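Linoleate 11-lipoxygenase (Gaeumannomyces graminis, PDB 5FX8) oxygenates linoleic and alpha-linolenic acids at a catalytic manganese centre, giving 11S- and 13R-hydroperoxy fatty acids, with the 11S intermediate finally converted to the 13R product. Local coordinates at residues A231-L237 against L250-V256; F164-R168 against F278-D282; A303-L308 against N438-A443; G365-A371 against R450-A454; A407-F411 against R574-T579. All coordinates share one frame. Numbering follows the deposited sequence.

Interaction 1: A231-L237 against L250-V256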
# COMPACT_ATOMS: atom_id res chain seq x y z
N ALA A 231 -4.60 25.07 -8.96
CA ALA A 231 -3.37 24.59 -8.33
C ALA A 231 -2.30 25.66 -8.45
O ALA A 231 -2.32 26.45 -9.40
CB ALA A 231 -2.89 23.30 -8.98
N ALA A 232 -1.35 25.66 -7.52
CA ALA A 232 -0.24 26.60 -7.54
C ALA A 232 1.02 25.87 -7.98
O ALA A 232 0.95 24.79 -8.57
CB ALA A 232 -0.09 27.26 -6.16
N ALA A 233 2.18 26.46 -7.72
CA ALA A 233 3.46 25.79 -7.94
C ALA A 233 4.39 26.25 -6.81
O ALA A 233 5.37 26.98 -6.99
CB ALA A 233 4.01 26.09 -9.33
N CYS A 234 4.09 25.81 -5.60
CA CYS A 234 4.65 26.45 -4.42
C CYS A 234 6.13 26.14 -4.24
O CYS A 234 6.60 25.04 -4.53
CB CYS A 234 3.90 26.03 -3.18
SG CYS A 234 2.29 26.77 -3.10
N GLN A 235 6.86 27.14 -3.80
CA GLN A 235 8.17 26.96 -3.21
C GLN A 235 7.99 27.28 -1.74
O GLN A 235 7.44 28.32 -1.40
CB GLN A 235 9.20 27.88 -3.84
CG GLN A 235 9.45 27.63 -5.27
CD GLN A 235 10.48 28.56 -5.80
OE1 GLN A 235 11.51 28.13 -6.32
NE2 GLN A 235 10.23 29.85 -5.69
N GLY A 236 8.42 26.37 -0.88
CA GLY A 236 8.37 26.57 0.55
C GLY A 236 9.78 26.76 1.09
O GLY A 236 10.68 25.99 0.77
N LEU A 237 9.94 27.80 1.90
CA LEU A 237 11.19 28.10 2.57
C LEU A 237 11.03 27.77 4.05
O LEU A 237 10.06 28.20 4.68
CB LEU A 237 11.55 29.56 2.39
CG LEU A 237 12.99 29.98 2.52
CD1 LEU A 237 13.85 29.20 1.59
CD2 LEU A 237 13.03 31.44 2.15
N LEU A 250 8.91 29.28 7.02
CA LEU A 250 9.25 30.69 6.88
C LEU A 250 8.35 31.37 5.86
O LEU A 250 7.59 32.27 6.23
CB LEU A 250 10.74 30.84 6.52
CG LEU A 250 11.37 32.19 6.86
CD1 LEU A 250 12.87 32.12 7.01
CD2 LEU A 250 11.03 33.21 5.82
N ALA A 251 8.38 30.98 4.59
CA ALA A 251 7.55 31.63 3.58
C ALA A 251 7.09 30.61 2.55
O ALA A 251 7.66 29.53 2.41
CB ALA A 251 8.31 32.77 2.90
N ILE A 252 6.04 30.97 1.82
CA ILE A 252 5.51 30.15 0.75
C ILE A 252 5.21 31.07 -0.43
O ILE A 252 4.47 32.04 -0.28
CB ILE A 252 4.24 29.39 1.18
CG1 ILE A 252 4.56 28.43 2.32
CG2 ILE A 252 3.64 28.62 0.01
CD1 ILE A 252 3.36 27.68 2.87
N LYS A 253 5.77 30.76 -1.59
CA LYS A 253 5.56 31.52 -2.80
C LYS A 253 4.82 30.66 -3.82
O LYS A 253 5.29 29.57 -4.16
CB LYS A 253 6.89 32.00 -3.37
CG LYS A 253 6.78 33.14 -4.32
CD LYS A 253 8.03 33.35 -5.09
CE LYS A 253 7.92 34.57 -5.93
NZ LYS A 253 8.99 34.55 -6.92
N THR A 254 3.69 31.15 -4.33
CA THR A 254 2.81 30.33 -5.16
C THR A 254 3.36 30.09 -6.55
O THR A 254 3.04 29.07 -7.16
CB THR A 254 1.46 30.98 -5.34
OG1 THR A 254 1.61 32.06 -6.25
CG2 THR A 254 0.93 31.48 -4.02
N ASN A 255 4.10 31.04 -7.09
CA ASN A 255 4.66 30.96 -8.43
C ASN A 255 3.61 30.87 -9.52
O ASN A 255 3.91 30.36 -10.60
CB ASN A 255 5.60 29.77 -8.59
CG ASN A 255 6.85 29.92 -7.80
OD1 ASN A 255 7.22 29.02 -7.06
ND2 ASN A 255 7.53 31.04 -7.95
N VAL A 256 2.38 31.29 -9.26
CA VAL A 256 1.33 31.33 -10.27
C VAL A 256 0.52 32.60 -10.09
O VAL A 256 0.41 33.15 -8.99
CB VAL A 256 0.40 30.09 -10.22
CG1 VAL A 256 1.15 28.88 -10.59
CG2 VAL A 256 -0.21 29.92 -8.85

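Interaction 2: F164-R168 against F278-D282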
# COMPACT_ATOMS: atom_id res chain seq x y z
N PHE A 164 3.37 21.51 10.14
CA PHE A 164 3.48 21.71 8.71
C PHE A 164 4.92 21.62 8.23
O PHE A 164 5.18 21.15 7.12
CB PHE A 164 2.90 23.07 8.31
CG PHE A 164 3.14 23.41 6.88
CD1 PHE A 164 2.43 22.76 5.88
CD2 PHE A 164 4.11 24.33 6.54
CE1 PHE A 164 2.67 23.05 4.56
CE2 PHE A 164 4.35 24.62 5.23
CZ PHE A 164 3.63 23.99 4.23
N SER A 165 5.86 22.08 9.04
CA SER A 165 7.25 21.97 8.64
C SER A 165 7.78 20.55 8.85
O SER A 165 8.47 20.01 7.98
CB SER A 165 8.07 22.99 9.41
OG SER A 165 7.86 22.78 10.78
N MET A 166 7.43 19.92 9.96
CA MET A 166 7.96 18.59 10.23
C MET A 166 7.50 17.53 9.23
O MET A 166 8.18 16.52 9.09
CB MET A 166 7.59 18.16 11.64
CG MET A 166 8.42 18.82 12.69
SD MET A 166 10.14 18.77 12.27
CE MET A 166 10.57 17.26 13.12
N GLU A 167 6.37 17.73 8.54
CA GLU A 167 5.98 16.79 7.50
C GLU A 167 7.07 16.59 6.45
O GLU A 167 7.17 15.51 5.87
CB GLU A 167 4.68 17.25 6.84
CG GLU A 167 3.41 16.83 7.55
CD GLU A 167 2.15 17.54 7.03
OE1 GLU A 167 2.20 18.20 5.98
OE2 GLU A 167 1.10 17.46 7.70
N ARG A 168 7.87 17.62 6.18
CA ARG A 168 8.95 17.52 5.21
C ARG A 168 10.10 16.66 5.70
O ARG A 168 11.04 16.43 4.94
CB ARG A 168 9.50 18.89 4.83
CG ARG A 168 8.48 19.98 4.61
CD ARG A 168 7.36 19.53 3.74
NE ARG A 168 6.07 19.81 4.34
CZ ARG A 168 4.95 19.23 3.97
NH1 ARG A 168 4.98 18.34 3.02
NH2 ARG A 168 3.82 19.54 4.55
N PHE A 278 0.50 24.47 -0.73
CA PHE A 278 1.74 23.70 -0.70
C PHE A 278 1.46 22.22 -0.49
O PHE A 278 2.11 21.38 -1.09
CB PHE A 278 2.67 24.23 0.38
CG PHE A 278 3.97 23.47 0.50
CD1 PHE A 278 4.05 22.32 1.26
CD2 PHE A 278 5.12 23.94 -0.10
CE1 PHE A 278 5.22 21.65 1.40
CE2 PHE A 278 6.30 23.27 0.03
CZ PHE A 278 6.34 22.11 0.79
N ASN A 279 0.51 21.88 0.37
CA ASN A 279 0.27 20.46 0.59
C ASN A 279 -0.31 19.78 -0.65
O ASN A 279 -0.08 18.59 -0.87
CB ASN A 279 -0.64 20.28 1.79
CG ASN A 279 0.08 20.55 3.09
OD1 ASN A 279 1.29 20.44 3.17
ND2 ASN A 279 -0.67 20.90 4.11
N ASN A 280 -1.04 20.54 -1.45
CA ASN A 280 -1.54 20.06 -2.72
C ASN A 280 -0.40 19.77 -3.68
O ASN A 280 -0.37 18.73 -4.36
CB ASN A 280 -2.47 21.13 -3.27
CG ASN A 280 -3.08 20.76 -4.57
OD1 ASN A 280 -2.71 21.26 -5.61
ND2 ASN A 280 -4.05 19.88 -4.52
N ASN A 281 0.56 20.70 -3.76
CA ASN A 281 1.70 20.46 -4.63
C ASN A 281 2.56 19.30 -4.13
O ASN A 281 3.06 18.50 -4.92
CB ASN A 281 2.52 21.73 -4.77
CG ASN A 281 1.75 22.83 -5.44
OD1 ASN A 281 1.78 23.98 -5.01
ND2 ASN A 281 1.05 22.49 -6.51
N ASP A 282 2.72 19.19 -2.81
CA ASP A 282 3.51 18.12 -2.23
C ASP A 282 2.85 16.76 -2.43
O ASP A 282 3.53 15.76 -2.67
CB ASP A 282 3.74 18.40 -0.75
CG ASP A 282 4.88 17.61 -0.18
OD1 ASP A 282 6.03 17.86 -0.59
OD2 ASP A 282 4.62 16.71 0.66

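Interaction 3: A303-L308 against N438-A443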
# COMPACT_ATOMS: atom_id res chain seq x y z
N ALA A 303 16.77 -7.12 -15.37
CA ALA A 303 18.13 -7.46 -15.70
C ALA A 303 18.55 -8.74 -14.97
O ALA A 303 19.17 -9.62 -15.58
CB ALA A 303 19.03 -6.27 -15.38
N ALA A 304 18.13 -8.90 -13.70
CA ALA A 304 18.46 -10.13 -12.98
C ALA A 304 17.77 -11.35 -13.59
O ALA A 304 18.40 -12.40 -13.76
CB ALA A 304 18.09 -10.02 -11.50
N PHE A 305 16.49 -11.24 -13.90
CA PHE A 305 15.77 -12.40 -14.44
C PHE A 305 16.37 -12.87 -15.76
O PHE A 305 16.40 -14.06 -16.04
CB PHE A 305 14.29 -12.05 -14.61
CG PHE A 305 13.40 -13.22 -14.83
CD1 PHE A 305 13.06 -14.06 -13.79
CD2 PHE A 305 12.85 -13.46 -16.08
CE1 PHE A 305 12.22 -15.11 -14.01
CE2 PHE A 305 12.00 -14.50 -16.30
CZ PHE A 305 11.67 -15.33 -15.28
N ARG A 306 16.88 -11.95 -16.56
CA ARG A 306 17.57 -12.29 -17.79
C ARG A 306 18.97 -12.88 -17.62
O ARG A 306 19.59 -13.21 -18.63
CB ARG A 306 17.66 -11.04 -18.67
CG ARG A 306 16.30 -10.58 -19.16
CD ARG A 306 16.43 -9.45 -20.10
NE ARG A 306 17.51 -9.68 -21.04
CZ ARG A 306 17.38 -10.31 -22.21
NH1 ARG A 306 16.20 -10.77 -22.60
NH2 ARG A 306 18.44 -10.46 -22.97
N THR A 307 19.49 -13.06 -16.40
CA THR A 307 20.90 -13.42 -16.24
C THR A 307 21.15 -14.43 -15.13
O THR A 307 22.00 -15.31 -15.28
CB THR A 307 21.76 -12.18 -15.96
OG1 THR A 307 21.16 -11.40 -14.92
CG2 THR A 307 22.00 -11.34 -17.19
N LEU A 308 20.47 -14.29 -14.00
CA LEU A 308 20.57 -15.26 -12.92
C LEU A 308 19.66 -16.44 -13.20
O LEU A 308 18.55 -16.28 -13.73
CB LEU A 308 20.17 -14.66 -11.58
CG LEU A 308 20.74 -13.32 -11.20
CD1 LEU A 308 20.16 -12.88 -9.90
CD2 LEU A 308 22.20 -13.48 -11.09
N ASN A 438 27.12 -11.34 -14.73
CA ASN A 438 26.28 -11.05 -15.89
C ASN A 438 25.15 -10.12 -15.52
O ASN A 438 24.83 -9.20 -16.27
CB ASN A 438 25.72 -12.32 -16.49
CG ASN A 438 26.74 -13.05 -17.28
OD1 ASN A 438 27.80 -12.52 -17.53
ND2 ASN A 438 26.44 -14.28 -17.65
N TRP A 439 24.51 -10.35 -14.38
CA TRP A 439 23.49 -9.43 -13.91
C TRP A 439 24.01 -8.00 -13.87
O TRP A 439 23.32 -7.07 -14.27
CB TRP A 439 23.00 -9.86 -12.53
CG TRP A 439 22.05 -8.98 -11.90
CD1 TRP A 439 21.13 -8.20 -12.51
CD2 TRP A 439 21.88 -8.77 -10.50
NE1 TRP A 439 20.39 -7.52 -11.58
CE2 TRP A 439 20.83 -7.85 -10.33
CE3 TRP A 439 22.51 -9.28 -9.37
CZ2 TRP A 439 20.40 -7.42 -9.08
CZ3 TRP A 439 22.08 -8.86 -8.13
CH2 TRP A 439 21.04 -7.93 -7.99
N ILE A 440 25.23 -7.81 -13.39
CA ILE A 440 25.73 -6.44 -13.26
C ILE A 440 26.00 -5.85 -14.63
O ILE A 440 25.65 -4.70 -14.92
CB ILE A 440 26.97 -6.40 -12.37
CG1 ILE A 440 26.68 -7.10 -11.05
CG2 ILE A 440 27.39 -4.98 -12.13
CD1 ILE A 440 25.59 -6.49 -10.29
N ALA A 441 26.63 -6.63 -15.51
CA ALA A 441 26.88 -6.15 -16.86
C ALA A 441 25.57 -5.86 -17.61
O ALA A 441 25.46 -4.86 -18.32
CB ALA A 441 27.73 -7.19 -17.59
N GLU A 442 24.58 -6.72 -17.44
CA GLU A 442 23.28 -6.56 -18.06
C GLU A 442 22.58 -5.31 -17.55
O GLU A 442 21.92 -4.59 -18.32
CB GLU A 442 22.44 -7.81 -17.78
CG GLU A 442 21.01 -7.80 -18.25
CD GLU A 442 20.83 -8.38 -19.64
OE1 GLU A 442 21.73 -9.12 -20.10
OE2 GLU A 442 19.77 -8.12 -20.27
N ALA A 443 22.67 -5.06 -16.25
CA ALA A 443 22.08 -3.86 -15.69
C ALA A 443 22.72 -2.64 -16.29
O ALA A 443 22.04 -1.72 -16.73
CB ALA A 443 22.23 -3.84 -14.17
O HOH W 1 20.08 -8.19 -22.93
O HOH W 2 24.42 -15.53 -16.80

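Interaction 4: G365-A371 against R450-A454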
# COMPACT_ATOMS: atom_id res chain seq x y z
N GLY A 365 17.88 13.33 -15.16
CA GLY A 365 18.93 12.58 -14.52
C GLY A 365 18.55 11.94 -13.20
O GLY A 365 19.43 11.38 -12.54
N GLY A 366 17.30 12.03 -12.79
CA GLY A 366 16.89 11.51 -11.51
C GLY A 366 16.67 10.05 -11.58
O GLY A 366 16.77 9.44 -12.63
N GLY A 367 16.39 9.45 -10.44
CA GLY A 367 16.18 8.03 -10.45
C GLY A 367 17.42 7.19 -10.55
O GLY A 367 17.33 6.02 -10.93
N GLY A 368 18.59 7.72 -10.19
CA GLY A 368 19.77 6.87 -10.09
C GLY A 368 19.64 5.85 -8.97
O GLY A 368 19.07 6.12 -7.91
N PHE A 369 20.19 4.67 -9.19
CA PHE A 369 20.05 3.62 -8.18
C PHE A 369 20.92 3.92 -6.95
O PHE A 369 20.40 4.09 -5.85
CB PHE A 369 20.38 2.26 -8.79
CG PHE A 369 20.14 1.10 -7.89
CD1 PHE A 369 18.88 0.53 -7.79
CD2 PHE A 369 21.18 0.55 -7.17
CE1 PHE A 369 18.68 -0.57 -6.96
CE2 PHE A 369 20.98 -0.52 -6.35
CZ PHE A 369 19.73 -1.09 -6.24
N GLN A 370 22.23 4.02 -7.12
CA GLN A 370 23.07 4.32 -5.95
C GLN A 370 22.78 5.71 -5.39
O GLN A 370 22.88 5.92 -4.18
CB GLN A 370 24.54 4.15 -6.32
CG GLN A 370 24.91 2.68 -6.50
CD GLN A 370 26.30 2.47 -7.07
OE1 GLN A 370 26.65 3.02 -8.10
NE2 GLN A 370 27.09 1.69 -6.38
N ALA A 371 22.39 6.65 -6.27
CA ALA A 371 21.93 7.98 -5.88
C ALA A 371 20.83 7.95 -4.84
O ALA A 371 20.68 8.89 -4.06
CB ALA A 371 21.44 8.72 -7.12
N ARG A 450 20.42 3.26 -14.47
CA ARG A 450 21.24 4.39 -14.05
C ARG A 450 21.87 4.17 -12.68
O ARG A 450 21.19 3.77 -11.73
CB ARG A 450 20.43 5.68 -13.98
CG ARG A 450 20.49 6.49 -15.21
CD ARG A 450 19.86 7.83 -15.04
NE ARG A 450 19.25 8.24 -16.30
CZ ARG A 450 18.27 9.10 -16.37
NH1 ARG A 450 17.80 9.63 -15.26
NH2 ARG A 450 17.74 9.43 -17.54
N ASP A 451 23.15 4.51 -12.57
CA ASP A 451 23.86 4.59 -11.30
C ASP A 451 23.81 3.26 -10.55
O ASP A 451 23.50 3.19 -9.36
CB ASP A 451 23.32 5.74 -10.45
CG ASP A 451 24.36 6.32 -9.54
OD1 ASP A 451 25.48 5.77 -9.46
OD2 ASP A 451 24.04 7.33 -8.88
N PHE A 452 24.07 2.30 -11.20
CA PHE A 452 24.21 0.97 -10.69
C PHE A 452 25.68 0.64 -10.54
O PHE A 452 26.50 1.10 -11.34
CB PHE A 452 23.55 -0.03 -11.64
CG PHE A 452 23.11 -1.30 -10.98
CD1 PHE A 452 22.12 -1.29 -10.04
CD2 PHE A 452 23.69 -2.51 -11.33
CE1 PHE A 452 21.72 -2.46 -9.45
CE2 PHE A 452 23.29 -3.68 -10.74
CZ PHE A 452 22.31 -3.66 -9.80
N PRO A 453 26.05 -0.12 -9.52
CA PRO A 453 27.47 -0.47 -9.34
C PRO A 453 28.06 -1.08 -10.60
O PRO A 453 27.48 -1.97 -11.21
CB PRO A 453 27.44 -1.47 -8.19
CG PRO A 453 26.05 -1.95 -8.14
CD PRO A 453 25.20 -0.83 -8.56
N ALA A 454 29.19 -0.55 -11.01
CA ALA A 454 29.82 -0.97 -12.24
C ALA A 454 30.30 -2.41 -12.16
O ALA A 454 30.60 -2.93 -11.09
CB ALA A 454 31.00 -0.06 -12.54

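Interaction 5: A407-F411 against R574-T579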
# COMPACT_ATOMS: atom_id res chain seq x y z
N ALA A 407 18.05 -3.49 10.20
CA ALA A 407 17.59 -4.87 10.27
C ALA A 407 17.72 -5.56 8.92
O ALA A 407 18.14 -6.72 8.82
CB ALA A 407 16.16 -4.90 10.78
N ILE A 408 17.37 -4.85 7.85
CA ILE A 408 17.44 -5.43 6.52
C ILE A 408 18.88 -5.72 6.14
O ILE A 408 19.18 -6.70 5.46
CB ILE A 408 16.76 -4.48 5.51
CG1 ILE A 408 15.27 -4.34 5.83
CG2 ILE A 408 17.02 -4.90 4.07
CD1 ILE A 408 14.52 -3.50 4.85
N ARG A 409 19.79 -4.85 6.55
CA ARG A 409 21.16 -4.99 6.12
C ARG A 409 21.83 -6.10 6.88
O ARG A 409 22.54 -6.92 6.30
CB ARG A 409 21.92 -3.68 6.29
CG ARG A 409 23.33 -3.81 5.81
CD ARG A 409 24.06 -2.52 5.64
NE ARG A 409 25.33 -2.82 5.00
CZ ARG A 409 25.60 -2.68 3.71
NH1 ARG A 409 24.66 -2.18 2.89
NH2 ARG A 409 26.80 -3.02 3.24
N ARG A 410 21.55 -6.19 8.18
CA ARG A 410 21.99 -7.36 8.91
C ARG A 410 21.54 -8.63 8.21
O ARG A 410 22.35 -9.53 7.96
CB ARG A 410 21.48 -7.30 10.34
CG ARG A 410 21.95 -8.45 11.19
CD ARG A 410 21.31 -8.37 12.55
NE ARG A 410 21.49 -7.04 13.14
CZ ARG A 410 22.57 -6.69 13.83
NH1 ARG A 410 23.57 -7.56 14.02
NH2 ARG A 410 22.67 -5.47 14.34
N PHE A 411 20.25 -8.73 7.86
CA PHE A 411 19.81 -9.93 7.17
C PHE A 411 20.57 -10.13 5.87
O PHE A 411 20.98 -11.25 5.55
CB PHE A 411 18.32 -9.92 6.88
CG PHE A 411 17.87 -11.06 6.03
CD1 PHE A 411 17.89 -10.96 4.66
CD2 PHE A 411 17.47 -12.23 6.61
CE1 PHE A 411 17.52 -12.00 3.89
CE2 PHE A 411 17.08 -13.27 5.84
CZ PHE A 411 17.12 -13.16 4.48
N ARG A 574 16.56 -13.99 12.97
CA ARG A 574 17.04 -12.76 13.56
C ARG A 574 16.29 -11.55 12.99
O ARG A 574 16.00 -10.60 13.72
CB ARG A 574 18.54 -12.63 13.33
CG ARG A 574 19.15 -11.36 13.87
CD ARG A 574 19.01 -11.17 15.36
NE ARG A 574 19.72 -9.97 15.83
CZ ARG A 574 21.00 -9.95 16.22
NH1 ARG A 574 21.74 -11.05 16.21
NH2 ARG A 574 21.55 -8.81 16.62
N PHE A 575 15.93 -11.61 11.71
CA PHE A 575 15.20 -10.50 11.10
C PHE A 575 13.80 -10.38 11.66
O PHE A 575 13.32 -9.28 11.91
CB PHE A 575 15.18 -10.67 9.58
CG PHE A 575 14.41 -9.60 8.87
CD1 PHE A 575 14.95 -8.34 8.68
CD2 PHE A 575 13.14 -9.86 8.36
CE1 PHE A 575 14.24 -7.36 8.01
CE2 PHE A 575 12.43 -8.88 7.68
CZ PHE A 575 12.96 -7.64 7.51
N VAL A 576 13.15 -11.52 11.91
CA VAL A 576 11.84 -11.51 12.54
C VAL A 576 11.90 -10.93 13.94
O VAL A 576 11.00 -10.20 14.36
CB VAL A 576 11.27 -12.93 12.55
CG1 VAL A 576 10.08 -13.02 13.46
CG2 VAL A 576 10.91 -13.29 11.15
N GLU A 577 12.93 -11.26 14.70
CA GLU A 577 12.98 -10.67 16.03
C GLU A 577 13.31 -9.18 15.96
O GLU A 577 12.74 -8.38 16.72
CB GLU A 577 13.97 -11.44 16.91
CG GLU A 577 14.31 -10.76 18.26
CD GLU A 577 13.13 -10.60 19.27
OE1 GLU A 577 12.16 -9.85 19.00
OE2 GLU A 577 13.23 -11.20 20.38
N ASP A 578 14.21 -8.77 15.06
CA ASP A 578 14.60 -7.36 14.97
C ASP A 578 13.41 -6.49 14.59
O ASP A 578 13.16 -5.45 15.21
CB ASP A 578 15.71 -7.15 13.95
CG ASP A 578 17.03 -7.74 14.36
OD1 ASP A 578 17.20 -8.18 15.53
OD2 ASP A 578 17.93 -7.74 13.49
N THR A 579 12.68 -6.89 13.54
CA THR A 579 11.49 -6.17 13.15
C THR A 579 10.37 -6.30 14.17
O THR A 579 9.47 -5.46 14.19
CB THR A 579 11.01 -6.62 11.77
OG1 THR A 579 10.70 -8.01 11.78
CG2 THR A 579 12.06 -6.34 10.71
O HOH W 3 18.12 -8.55 10.87

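Interaction 1: A231-L237 against L250-V256
A231 and A232 approach the second segment outside the regular strand pairing: the methyl CB of A232 lies 3.8 Å from V256 CG2. At A233 the first backbone bond across the pair forms, A233 N donating to T254 O at 2.8 Å, while A233 CB sits 4.2 Å from V256 CG1. T254 and V256 are held in an ST turn, V256 N donating to T254 OG1 at 3.2 Å. C234 then rests its SG 3.9 Å from I252 CG2, and its CA makes a CA-H...O contact of 3.2 Å with K253 O. From Q235 on, the two strands form a beta hairpin, strand 235-241 against strand 246-253; the axes of the short pieces 235-237 and 250-253 run 4.8 Å apart at 172°. Backbone hydrogen bonds between G236 and V215 and between I252 and Y262 carry the pairing into the flanking strands of the antiparallel sheet. Q235 and K253 are a hydrogen-bonded pair, with Q235 N to K253 O at 2.9 Å and K253 N to Q235 O at 3.0 Å. G236 and I252 follow as a non-hydrogen-bonded pair, CA atoms 4.6 Å apart. L237 closes the segment with a classic beta bulge: its N donates to A251 O at 2.9 Å, and its O accepts from both L250 N at 2.8 Å and A251 N at 3.2 Å.

Interaction 2: F164-R168 against F278-D282
This is a buried contact, part aromatic and part charged, in which residues 164-168 meet one turn of the long helix 268-305. The segments touch through side chains, since the nearest CA pair, F164 and N279, is 8.8 Å apart. On the aromatic side the edge of F164 is directed at the face of F278 in an offset edge-to-face pair, with centroids 5.3 Å apart, planes at 74° and F164 CZ 3.4 Å from F278 CD1. N279 OD1 lies near the plane of the F164 ring, 3.3 Å from F164 CE1, while N279 ND2 is bonded to the backbone of L495. R168 folds back over its own turn, its NE donating to F164 O at 3.2 Å, and this places the guanidinium with one face against the edge of F278, R168 CZ to F278 CE1 measuring 3.5 Å. Its two terminal nitrogens have different acidic partners: NH1 of R168 forms a salt bridge to D282 OD2 at 2.9 Å, and NH2 of R168 one to E167 OE1 at 2.5 Å. H496 and N172 give E167 and D282 further partners. E167, R168 and D282 thus make a buried salt-bridge network that ties residues 164-168, through D282, to the helix that carries the manganese ligands H290 and H294, with the D282 side chain about 11 Å from that of H290.

Interaction 3: A303-L308 against N438-A443
The indole of W439 forms a flat wall against which the last turn of helix 268-305 is pressed. A304 is the bump that meets it: its CB stands 3.6 Å from the centroid of the five-membered ring and only 20° off the ring normal, a CH-pi contact over the face. L308 adds to this packing, CD2 lying 4.0 Å from W439 CB. The methyl of A303 enters the hollow between W439, E442 and A443, with CB 4.0 Å from W439 CD1, 3.8 Å from E442 CG and 4.2 Å from A443 CB. Small residues allow this close fit, the CA atoms of A303 and A443 being 5.3 Å apart. T307 wedges in beyond the helix end, its CG2 3.6 Å from E442 CB and 3.9 Å from N438 CB, while its OG1 donates to A303 O at 2.8 Å. Beside the alanines, R306 NE forms a buried salt bridge to E442 OE2 at 2.9 Å; R306 also bonds F70 O, and E442 pairs with R67 and Y72. One water bridges T307 O and N438 ND2. Close helix packing through alanines, with a CH-pi contact and a salt bridge, joins helix 434-444 to the C-terminal end of helix 268-305 in the largely helical lipoxygenase fold.

Interaction 4: G365-A371 against R450-A454
R450, with 93 Å² buried, reaches along the glycine run 365-368. Its NH1 makes a weak hydrogen bond to G366 O, 2.8 Å long but bent to 115° at the hydrogen, and is also bonded to Y362 O, with the Y362 ring completing a cation-pi pair. The backbone of R450 serves too, its O accepting from F369 N at 2.9 Å. D451, with 81 Å² buried, has positive phi (57°), and its O receives Q370 N at 2.7 Å. D451 CB lies 3.7 Å from G368 CA, where a side chain on G368 would be tight against D451 and clash with A371. D451 OD2 also takes a weak bond from A371 N at 3.2 Å. Q370, burying 67 Å², lies over the backbone that leads into P453. F369 is nearly as covered, at 64 Å²: the edge of F452 points at its face, with centroids 5.0 Å apart and planes at 61°, and H469 adds another edge-to-face partner. G365, with phi 103°, ends the preceding helix in a Schellman motif. Two interhelical loops are thus joined by consecutive backbone bonds and an aromatic pair, with G367 about 11 Å from the side chain of H290, a manganese ligand.

Interaction 5: A407-F411 against R574-T579
Nearly antiparallel helices, with local axes 9.5 Å apart at 171°, meet through one small residue and several long ones. A407 points its CB at D578, 3.9 Å from D578 CB. F575, chi1 t, extends across the gap so that its ring edge lies by A407 O and I408, with CE1 3.9 Å from I408 CG1. F411, also chi1 t, sits beside it, the centroids 5.9 Å apart and the planes oblique at 61°; F555 engages both rings. R410 runs t, t and then turns at chi3 (m), laying its guanidinium face to face with that of R574, R410 NH1 to R574 NH2 3.5 Å. R574, bent at chi2 (p), places NE 3.1 Å from D578 OD1 in a salt bridge, while R410 NE to D578 OD2 is a long one at 3.6 Å. One water donates to A407 O and D578 OD2, both at 2.7 Å. D578 therefore offsets both arginines, tightly for R574 and at longer range for R410, which also has a long, weak ion pair with E259 of the zonadhesin chain.

In the fold
Helix 268-305 links the two halves of the set: interaction 2 uses its N-terminal half and interaction 3 its C-terminal end, with centres 39 Å apart on opposite sides of the chain's centre, and manganese ligands H290 and H294 lie between them in sequence. Interactions 1 and 2 touch, centres 11 Å apart, as N281 bonds the backbone of A232 and C234, fastening the five-stranded sheet to that helix; in sequence, the hairpin falls between the segments of interaction 2. Interactions 3, 4 and 5 come later with alternating segments. Interactions 3 and 4 meet where I440 and A443 pack on F452. Interactions 1 to 4 thus gather on helix 268-305, whereas interaction 5 packs against helix 460-481, which carries H478.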